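Local atomic coordinates of glycoside Hydrolase (PDB entry 5T99), a protein that probably hydrolyses galactosidic bonds during agarose breakdown by a human gut bacterium, and binds the inhibitor d-galacto-isofagomine in its active-site pocket. Residues 86-91 against 151-156; 114-119 against 147-152. All blocks are in the same frame, centred on the assembly; numbering follows the deposited sequence.

Interaction 1 of 2, residues 86-91 against 151-156; sequences GWYRKT and VQLTPR
Gly86 and Tyr88 pair with Leu153 and Val151 in antiparallel register, the strand axes 4.8 Å apart and at 167° to each other. Each pair exchanges two backbone hydrogen bonds: Gly86 N to Leu153 O (3.0 Å) and Leu153 N back to Gly86 O, then Tyr88 N to Val151 O (2.8 Å) and Val151 N to Tyr88 O. Between them sits the non-hydrogen-bonded pair Trp87 and Gln152, whose CA atoms come to 4.6 Å. Here the side chains do the work. Gln152 lays its aliphatic stem over one face of the indole, a CH-pi contact with CB 3.6 Å from the centroid of the Trp87 six-membered ring, and Gln152 CG lies as close to Trp87 CE2. Because CG is anti to the backbone N (chi1 -176°), the chain runs on across the ring and brings NE2 near the NE1 side, with the amide plane turned 40° from the indole. Trp87 NE1 itself is bonded to Glu40. An alanine in place of Trp87 removes the indole, which would probably leave the Gln152 stem without the face it lies on and Glu40 without its N-H partner. On the other face of the sheet Tyr88 meets Leu153 obliquely, CE2 to CD1 at 3.8 Å, and its CB packs beside Val151 CB; Phe36 adds a second ring against Tyr88. Strands 86-93 and 146-153 are the two middle strands of a six-stranded antiparallel sheet, one layer of the beta-sandwich sugar-binding domain of family 2 glycoside hydrolases.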
ATOM      1  N   GLY A  86       4.503 -10.382  22.711  1.00 27.21           N
ATOM      2  CA  GLY A  86       3.552 -11.314  22.107  1.00 25.37           C
ATOM      3  C   GLY A  86       4.289 -12.569  21.715  1.00 24.80           C
ATOM      4  O   GLY A  86       5.398 -12.498  21.172  1.00 24.63           O
ATOM      5  N   TRP A  87       3.679 -13.717  21.996  1.00 24.16           N
ATOM      6  CA  TRP A  87       4.280 -15.007  21.724  1.00 24.16           C
ATOM      7  C   TRP A  87       3.414 -15.771  20.742  1.00 23.58           C
ATOM      8  O   TRP A  87       2.186 -15.745  20.850  1.00 22.60           O
ATOM      9  CB  TRP A  87       4.405 -15.830  23.007  1.00 25.18           C
ATOM     10  CG  TRP A  87       5.632 -15.569  23.838  1.00 25.37           C
ATOM     11  CD1 TRP A  87       5.763 -14.664  24.857  1.00 25.64           C
ATOM     12  CD2 TRP A  87       6.884 -16.244  23.744  1.00 25.18           C
ATOM     13  NE1 TRP A  87       7.029 -14.730  25.397  1.00 25.09           N
ATOM     14  CE2 TRP A  87       7.734 -15.698  24.738  1.00 24.46           C
ATOM     15  CE3 TRP A  87       7.378 -17.252  22.909  1.00 25.70           C
ATOM     16  CZ2 TRP A  87       9.040 -16.122  24.919  1.00 24.49           C
ATOM     17  CZ3 TRP A  87       8.688 -17.687  23.098  1.00 25.80           C
ATOM     18  CH2 TRP A  87       9.503 -17.119  24.100  1.00 25.62           C
ATOM     19  N   TYR A  88       4.066 -16.452  19.793  1.00 22.85           N
ATOM     20  CA  TYR A  88       3.390 -17.393  18.898  1.00 21.99           C
ATOM     21  C   TYR A  88       4.086 -18.742  18.956  1.00 22.49           C
ATOM     22  O   TYR A  88       5.309 -18.803  18.977  1.00 22.64           O
ATOM     23  CB  TYR A  88       3.397 -16.912  17.456  1.00 20.83           C
ATOM     24  CG  TYR A  88       2.668 -15.621  17.181  1.00 19.93           C
ATOM     25  CD1 TYR A  88       1.422 -15.622  16.564  1.00 19.79           C
ATOM     26  CD2 TYR A  88       3.251 -14.390  17.485  1.00 19.59           C
ATOM     27  CE1 TYR A  88       0.765 -14.428  16.279  1.00 19.56           C
ATOM     28  CE2 TYR A  88       2.603 -13.195  17.207  1.00 19.03           C
ATOM     29  CZ  TYR A  88       1.367 -13.228  16.604  1.00 18.85           C
ATOM     30  OH  TYR A  88       0.734 -12.063  16.329  1.00 18.21           O
ATOM     31  N   ARG A  89       3.297 -19.813  18.971  1.00 23.26           N
ATOM     32  CA  ARG A  89       3.821 -21.174  18.950  1.00 23.85           C
ATOM     33  C   ARG A  89       3.024 -21.986  17.959  1.00 23.82           C
ATOM     34  O   ARG A  89       1.815 -21.837  17.883  1.00 23.69           O
ATOM     35  CB  ARG A  89       3.686 -21.832  20.325  1.00 24.68           C
ATOM     36  CG  ARG A  89       4.679 -21.363  21.377  1.00 25.58           C
ATOM     37  CD  ARG A  89       4.326 -21.970  22.737  1.00 26.24           C
ATOM     38  NE  ARG A  89       4.397 -23.441  22.740  1.00 26.34           N
ATOM     39  CZ  ARG A  89       5.478 -24.175  23.015  1.00 26.73           C
ATOM     40  NH1 ARG A  89       6.652 -23.624  23.303  1.00 27.69           N
ATOM     41  NH2 ARG A  89       5.388 -25.497  22.989  1.00 27.56           N
ATOM     42  N   LYS A  90       3.706 -22.836  17.204  1.00 25.10           N
ATOM     43  CA  LYS A  90       3.055 -23.800  16.326  1.00 25.45           C
ATOM     44  C   LYS A  90       3.710 -25.153  16.537  1.00 24.99           C
ATOM     45  O   LYS A  90       4.930 -25.252  16.545  1.00 23.79           O
ATOM     46  CB  LYS A  90       3.167 -23.379  14.862  1.00 26.43           C
ATOM     47  CG  LYS A  90       2.553 -24.377  13.887  1.00 27.19           C
ATOM     48  CD  LYS A  90       2.371 -23.798  12.492  1.00 28.38           C
ATOM     49  CE  LYS A  90       1.834 -24.848  11.523  1.00 28.29           C
ATOM     50  NZ  LYS A  90       1.570 -24.321  10.153  1.00 29.02           N
ATOM     51  N   THR A  91       2.881 -26.183  16.700  1.00 25.72           N
ATOM     52  CA  THR A  91       3.336 -27.539  16.996  1.00 26.80           C
ATOM     53  C   THR A  91       2.953 -28.409  15.802  1.00 27.10           C
ATOM     54  O   THR A  91       1.801 -28.373  15.368  1.00 28.49           O
ATOM     55  CB  THR A  91       2.693 -28.065  18.308  1.00 26.82           C
ATOM     56  OG1 THR A  91       2.997 -27.165  19.381  1.00 26.87           O
ATOM     57  CG2 THR A  91       3.197 -29.453  18.680  1.00 26.57           C
ATOM     58  N   VAL A 151       7.882 -18.076  18.307  1.00 22.42           N
ATOM     59  CA  VAL A 151       8.277 -16.726  17.928  1.00 22.43           C
ATOM     60  C   VAL A 151       7.890 -15.805  19.069  1.00 22.93           C
ATOM     61  O   VAL A 151       6.740 -15.825  19.522  1.00 23.61           O
ATOM     62  CB  VAL A 151       7.587 -16.257  16.622  1.00 21.90           C
ATOM     63  CG1 VAL A 151       7.953 -14.818  16.292  1.00 21.64           C
ATOM     64  CG2 VAL A 151       7.964 -17.169  15.460  1.00 22.27           C
ATOM     65  N   GLN A 152       8.855 -15.020  19.543  1.00 23.29           N
ATOM     66  CA  GLN A 152       8.590 -13.941  20.496  1.00 24.35           C
ATOM     67  C   GLN A 152       8.846 -12.598  19.818  1.00 24.72           C
ATOM     68  O   GLN A 152       9.928 -12.369  19.256  1.00 25.47           O
ATOM     69  CB  GLN A 152       9.477 -14.063  21.739  1.00 24.13           C
ATOM     70  CG  GLN A 152       9.193 -13.022  22.823  1.00 24.08           C
ATOM     71  CD  GLN A 152      10.392 -12.724  23.729  1.00 23.97           C
ATOM     72  OE1 GLN A 152      11.540 -12.675  23.286  1.00 23.30           O
ATOM     73  NE2 GLN A 152      10.113 -12.489  24.999  1.00 23.97           N
ATOM     74  N   LEU A 153       7.850 -11.723  19.890  1.00 23.81           N
ATOM     75  CA  LEU A 153       7.968 -10.359  19.427  1.00 24.29           C
ATOM     76  C   LEU A 153       7.988  -9.425  20.636  1.00 24.36           C
ATOM     77  O   LEU A 153       7.132  -9.542  21.510  1.00 24.15           O
ATOM     78  CB  LEU A 153       6.780 -10.033  18.522  1.00 24.22           C
ATOM     79  CG  LEU A 153       6.631 -10.946  17.300  1.00 24.74           C
ATOM     80  CD1 LEU A 153       5.339 -10.629  16.568  1.00 24.94           C
ATOM     81  CD2 LEU A 153       7.815 -10.816  16.359  1.00 24.51           C
ATOM     82  N   THR A 154       8.949  -8.504  20.691  1.00 24.62           N
ATOM     83  CA  THR A 154       9.010  -7.523  21.783  1.00 25.42           C
ATOM     84  C   THR A 154       8.999  -6.098  21.242  1.00 26.15           C
ATOM     85  O   THR A 154       9.966  -5.353  21.437  1.00 26.26           O
ATOM     86  CB  THR A 154      10.216  -7.765  22.734  1.00 25.27           C
ATOM     87  OG1 THR A 154      11.436  -7.839  21.991  1.00 25.61           O
ATOM     88  CG2 THR A 154      10.035  -9.063  23.514  1.00 25.28           C
ATOM     89  N   PRO A 155       7.898  -5.702  20.565  1.00 27.33           N
ATOM     90  CA  PRO A 155       7.823  -4.330  20.068  1.00 29.16           C
ATOM     91  C   PRO A 155       7.873  -3.311  21.205  1.00 31.26           C
ATOM     92  O   PRO A 155       7.224  -3.508  22.239  1.00 32.61           O
ATOM     93  CB  PRO A 155       6.464  -4.275  19.357  1.00 28.64           C
ATOM     94  CG  PRO A 155       5.672  -5.381  19.968  1.00 28.25           C
ATOM     95  CD  PRO A 155       6.677  -6.456  20.234  1.00 28.11           C
ATOM     96  N   ARG A 156       8.643  -2.246  20.996  1.00 32.76           N
ATOM     97  CA  ARG A 156       8.873  -1.219  22.005  1.00 33.66           C
ATOM     98  C   ARG A 156       7.990  -0.014  21.766  1.00 33.74           C
ATOM     99  O   ARG A 156       7.595   0.262  20.634  1.00 31.94           O
ATOM    100  CB  ARG A 156      10.329  -0.769  21.962  1.00 35.28           C
ATOM    101  CG  ARG A 156      11.332  -1.878  22.211  1.00 36.77           C
ATOM    102  CD  ARG A 156      12.731  -1.303  22.320  1.00 39.29           C
ATOM    103  NE  ARG A 156      13.765  -2.338  22.331  1.00 41.51           N
ATOM    104  CZ  ARG A 156      15.076  -2.101  22.386  1.00 43.31           C
ATOM    105  NH1 ARG A 156      15.536  -0.849  22.445  1.00 44.27           N
ATOM    106  NH2 ARG A 156      15.936  -3.122  22.388  1.00 43.05           N
TER

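Interaction 2 of 2, residues 114-119 against 147-152; sequences AKVWIN and NVLAVQ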
ATOM      1  N   ALA A 114      11.818  -9.553  16.693  1.00 26.91           N
ATOM      2  CA  ALA A 114      11.529 -10.975  16.699  1.00 27.08           C
ATOM      3  C   ALA A 114      12.705 -11.788  17.230  1.00 27.34           C
ATOM      4  O   ALA A 114      13.868 -11.499  16.926  1.00 26.29           O
ATOM      5  CB  ALA A 114      11.150 -11.452  15.305  1.00 27.20           C
ATOM      6  N   LYS A 115      12.379 -12.790  18.043  1.00 27.87           N
ATOM      7  CA  LYS A 115      13.264 -13.916  18.317  1.00 28.74           C
ATOM      8  C   LYS A 115      12.522 -15.194  17.902  1.00 27.72           C
ATOM      9  O   LYS A 115      11.305 -15.281  18.090  1.00 26.55           O
ATOM     10  CB  LYS A 115      13.620 -13.967  19.796  1.00 29.64           C
ATOM     11  CG  LYS A 115      14.495 -12.820  20.279  1.00 30.49           C
ATOM     12  CD  LYS A 115      15.063 -13.134  21.657  1.00 31.47           C
ATOM     13  CE  LYS A 115      15.978 -12.040  22.178  1.00 32.31           C
ATOM     14  NZ  LYS A 115      15.191 -10.873  22.653  1.00 32.59           N
ATOM     15  N   VAL A 116      13.243 -16.164  17.333  1.00 26.16           N
ATOM     16  CA  VAL A 116      12.630 -17.416  16.869  1.00 26.51           C
ATOM     17  C   VAL A 116      13.404 -18.635  17.363  1.00 26.52           C
ATOM     18  O   VAL A 116      14.638 -18.655  17.317  1.00 26.45           O
ATOM     19  CB  VAL A 116      12.495 -17.470  15.323  1.00 26.54           C
ATOM     20  CG1 VAL A 116      11.778 -18.743  14.878  1.00 25.78           C
ATOM     21  CG2 VAL A 116      11.756 -16.237  14.807  1.00 26.71           C
ATOM     22  N   TRP A 117      12.655 -19.639  17.828  1.00 26.43           N
ATOM     23  CA  TRP A 117      13.203 -20.908  18.325  1.00 26.87           C
ATOM     24  C   TRP A 117      12.559 -22.091  17.603  1.00 26.13           C
ATOM     25  O   TRP A 117      11.372 -22.057  17.298  1.00 24.89           O
ATOM     26  CB  TRP A 117      12.932 -21.078  19.828  1.00 26.99           C
ATOM     27  CG  TRP A 117      13.599 -20.078  20.729  1.00 27.27           C
ATOM     28  CD1 TRP A 117      14.796 -20.222  21.378  1.00 27.64           C
ATOM     29  CD2 TRP A 117      13.094 -18.794  21.105  1.00 27.13           C
ATOM     30  NE1 TRP A 117      15.070 -19.102  22.126  1.00 27.80           N
ATOM     31  CE2 TRP A 117      14.035 -18.213  21.983  1.00 27.74           C
ATOM     32  CE3 TRP A 117      11.934 -18.076  20.787  1.00 27.67           C
ATOM     33  CZ2 TRP A 117      13.852 -16.938  22.544  1.00 27.84           C
ATOM     34  CZ3 TRP A 117      11.746 -16.814  21.351  1.00 27.29           C
ATOM     35  CH2 TRP A 117      12.701 -16.258  22.215  1.00 27.53           C
ATOM     36  N   ILE A 118      13.344 -23.137  17.360  1.00 26.44           N
ATOM     37  CA  ILE A 118      12.816 -24.432  16.891  1.00 27.56           C
ATOM     38  C   ILE A 118      13.259 -25.518  17.891  1.00 28.28           C
ATOM     39  O   ILE A 118      14.460 -25.704  18.147  1.00 28.26           O
ATOM     40  CB  ILE A 118      13.208 -24.766  15.417  1.00 26.42           C
ATOM     41  CG1 ILE A 118      12.578 -26.089  14.949  1.00 26.90           C
ATOM     42  CG2 ILE A 118      14.710 -24.843  15.223  1.00 25.86           C
ATOM     43  CD1 ILE A 118      11.080 -26.040  14.778  1.00 27.43           C
ATOM     44  N   ASN A 119      12.274 -26.202  18.475  1.00 28.58           N
ATOM     45  CA  ASN A 119      12.521 -27.212  19.511  1.00 29.20           C
ATOM     46  C   ASN A 119      13.454 -26.716  20.636  1.00 30.02           C
ATOM     47  O   ASN A 119      14.360 -27.437  21.078  1.00 30.43           O
ATOM     48  CB  ASN A 119      13.041 -28.498  18.862  1.00 27.83           C
ATOM     49  CG  ASN A 119      12.041 -29.094  17.893  1.00 27.12           C
ATOM     50  OD1 ASN A 119      10.836 -29.011  18.115  1.00 25.11           O
ATOM     51  ND2 ASN A 119      12.536 -29.701  16.809  1.00 27.23           N
ATOM     52  N   ASN A 147       7.284 -31.199  16.720  1.00 30.43           N
ATOM     53  CA  ASN A 147       8.206 -30.066  16.637  1.00 28.59           C
ATOM     54  C   ASN A 147       7.472 -28.816  17.082  1.00 27.85           C
ATOM     55  O   ASN A 147       6.267 -28.724  16.915  1.00 27.88           O
ATOM     56  CB  ASN A 147       8.707 -29.846  15.205  1.00 27.99           C
ATOM     57  CG  ASN A 147       9.501 -31.013  14.673  1.00 27.11           C
ATOM     58  OD1 ASN A 147      10.735 -30.986  14.662  1.00 27.42           O
ATOM     59  ND2 ASN A 147       8.807 -32.047  14.227  1.00 26.61           N
ATOM     60  N   VAL A 148       8.209 -27.851  17.622  1.00 27.83           N
ATOM     61  CA  VAL A 148       7.631 -26.618  18.150  1.00 27.33           C
ATOM     62  C   VAL A 148       8.423 -25.410  17.648  1.00 26.82           C
ATOM     63  O   VAL A 148       9.574 -25.175  18.051  1.00 26.49           O
ATOM     64  CB  VAL A 148       7.598 -26.639  19.702  1.00 28.10           C
ATOM     65  CG1 VAL A 148       7.106 -25.316  20.272  1.00 28.35           C
ATOM     66  CG2 VAL A 148       6.714 -27.782  20.209  1.00 28.62           C
ATOM     67  N   LEU A 149       7.780 -24.644  16.775  1.00 25.55           N
ATOM     68  CA  LEU A 149       8.294 -23.368  16.333  1.00 25.57           C
ATOM     69  C   LEU A 149       7.693 -22.280  17.221  1.00 25.45           C
ATOM     70  O   LEU A 149       6.462 -22.160  17.302  1.00 23.82           O
ATOM     71  CB  LEU A 149       7.919 -23.126  14.863  1.00 26.05           C
ATOM     72  CG  LEU A 149       8.446 -21.855  14.197  1.00 25.03           C
ATOM     73  CD1 LEU A 149       9.960 -21.789  14.292  1.00 24.61           C
ATOM     74  CD2 LEU A 149       7.969 -21.799  12.751  1.00 25.36           C
ATOM     75  N   ALA A 150       8.568 -21.503  17.872  1.00 24.83           N
ATOM     76  CA  ALA A 150       8.169 -20.432  18.789  1.00 24.73           C
ATOM     77  C   ALA A 150       8.727 -19.101  18.320  1.00 23.36           C
ATOM     78  O   ALA A 150       9.902 -19.012  17.998  1.00 22.82           O
ATOM     79  CB  ALA A 150       8.672 -20.722  20.194  1.00 25.15           C
ATOM     80  N   VAL A 151       7.882 -18.076  18.307  1.00 22.42           N
ATOM     81  CA  VAL A 151       8.277 -16.726  17.928  1.00 22.43           C
ATOM     82  C   VAL A 151       7.890 -15.805  19.069  1.00 22.93           C
ATOM     83  O   VAL A 151       6.740 -15.825  19.522  1.00 23.61           O
ATOM     84  CB  VAL A 151       7.587 -16.257  16.622  1.00 21.90           C
ATOM     85  CG1 VAL A 151       7.953 -14.818  16.292  1.00 21.64           C
ATOM     86  CG2 VAL A 151       7.964 -17.169  15.460  1.00 22.27           C
ATOM     87  N   GLN A 152       8.855 -15.020  19.543  1.00 23.29           N
ATOM     88  CA  GLN A 152       8.590 -13.941  20.496  1.00 24.35           C
ATOM     89  C   GLN A 152       8.846 -12.598  19.818  1.00 24.72           C
ATOM     90  O   GLN A 152       9.928 -12.369  19.256  1.00 25.47           O
ATOM     91  CB  GLN A 152       9.477 -14.063  21.739  1.00 24.13           C
ATOM     92  CG  GLN A 152       9.193 -13.022  22.823  1.00 24.08           C
ATOM     93  CD  GLN A 152      10.392 -12.724  23.729  1.00 23.97           C
ATOM     94  OE1 GLN A 152      11.540 -12.675  23.286  1.00 23.30           O
ATOM     95  NE2 GLN A 152      10.113 -12.489  24.999  1.00 23.97           N
TER
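Trp117 and Ala150 form one rung of an antiparallel ladder in the beta-sandwich sugar-binding domain, between strands 114-118 and 146-153. The methyl of Ala150 is short enough for the large indole to lie past it: Trp117 CE3 passes 4.2 Å from Ala150 CB, while the rim of the ring reaches along the strand until CZ3 lies 3.6 Å from Gln152 CB. That carbon meets the indole at its edge, in the ring plane. With CG anti to the carbonyl carbon, the Trp117 chi1 of -64° places the ring alongside Gln152. Lys115 runs alongside Gln152 on this same face, its CD near OE1.

The opposite face is branched and aliphatic. Leu149 pushes its CD1 into the angle between Val116 CG1, at 3.6 Å, and the carbonyl oxygen of Trp117; the methyls of Val116 and Val151 stand side by side, CG2 to CG2. Ile118 bends its CD1 back over the Val148 carbonyl. Phe133 and Ile135, from strand 133-136 in the second sheet, close over Val116, and Ile135 also over Leu149, so these bumps belong to the interior of the sandwich.

Paired main-chain bonds join Lys115 with Gln152 and Trp117 with Ala150. At the far end, where the chain turns, Asn119 takes over with its side chain as well as its backbone: N bonds to Val148 O, and OD1 receives Val148 N at 2.9 Å. Asn147 OD1 also accepts the backbone N of Lys142, and the Asn119 amide reaches that oxygen with a nearly straight bond, Asn119 ND2 to Asn147 OD1, 3.1 Å, with an N-H...O angle of 176°.

Interaction 1 and interaction 2 flank the same strand, 146-153, in the six-stranded antiparallel sheet of the sugar-binding domain, one joining it to 86-93 and the other to 114-118. Their centres lie 8 Å apart, and Val151 and Gln152 serve both. Along the chain, 86-91 comes first, 114-119 next, and the shared strand last, so the strand that comes last in sequence lies between the two that precede it in these contacts. The contacts also touch directly: Trp87 CH2 lies 3.6 Å from Trp117 CZ3, the two indoles meeting across the central strand beside Gln152. Together they join three neighbouring strands, 86-93, 146-153 and 114-118, of the six.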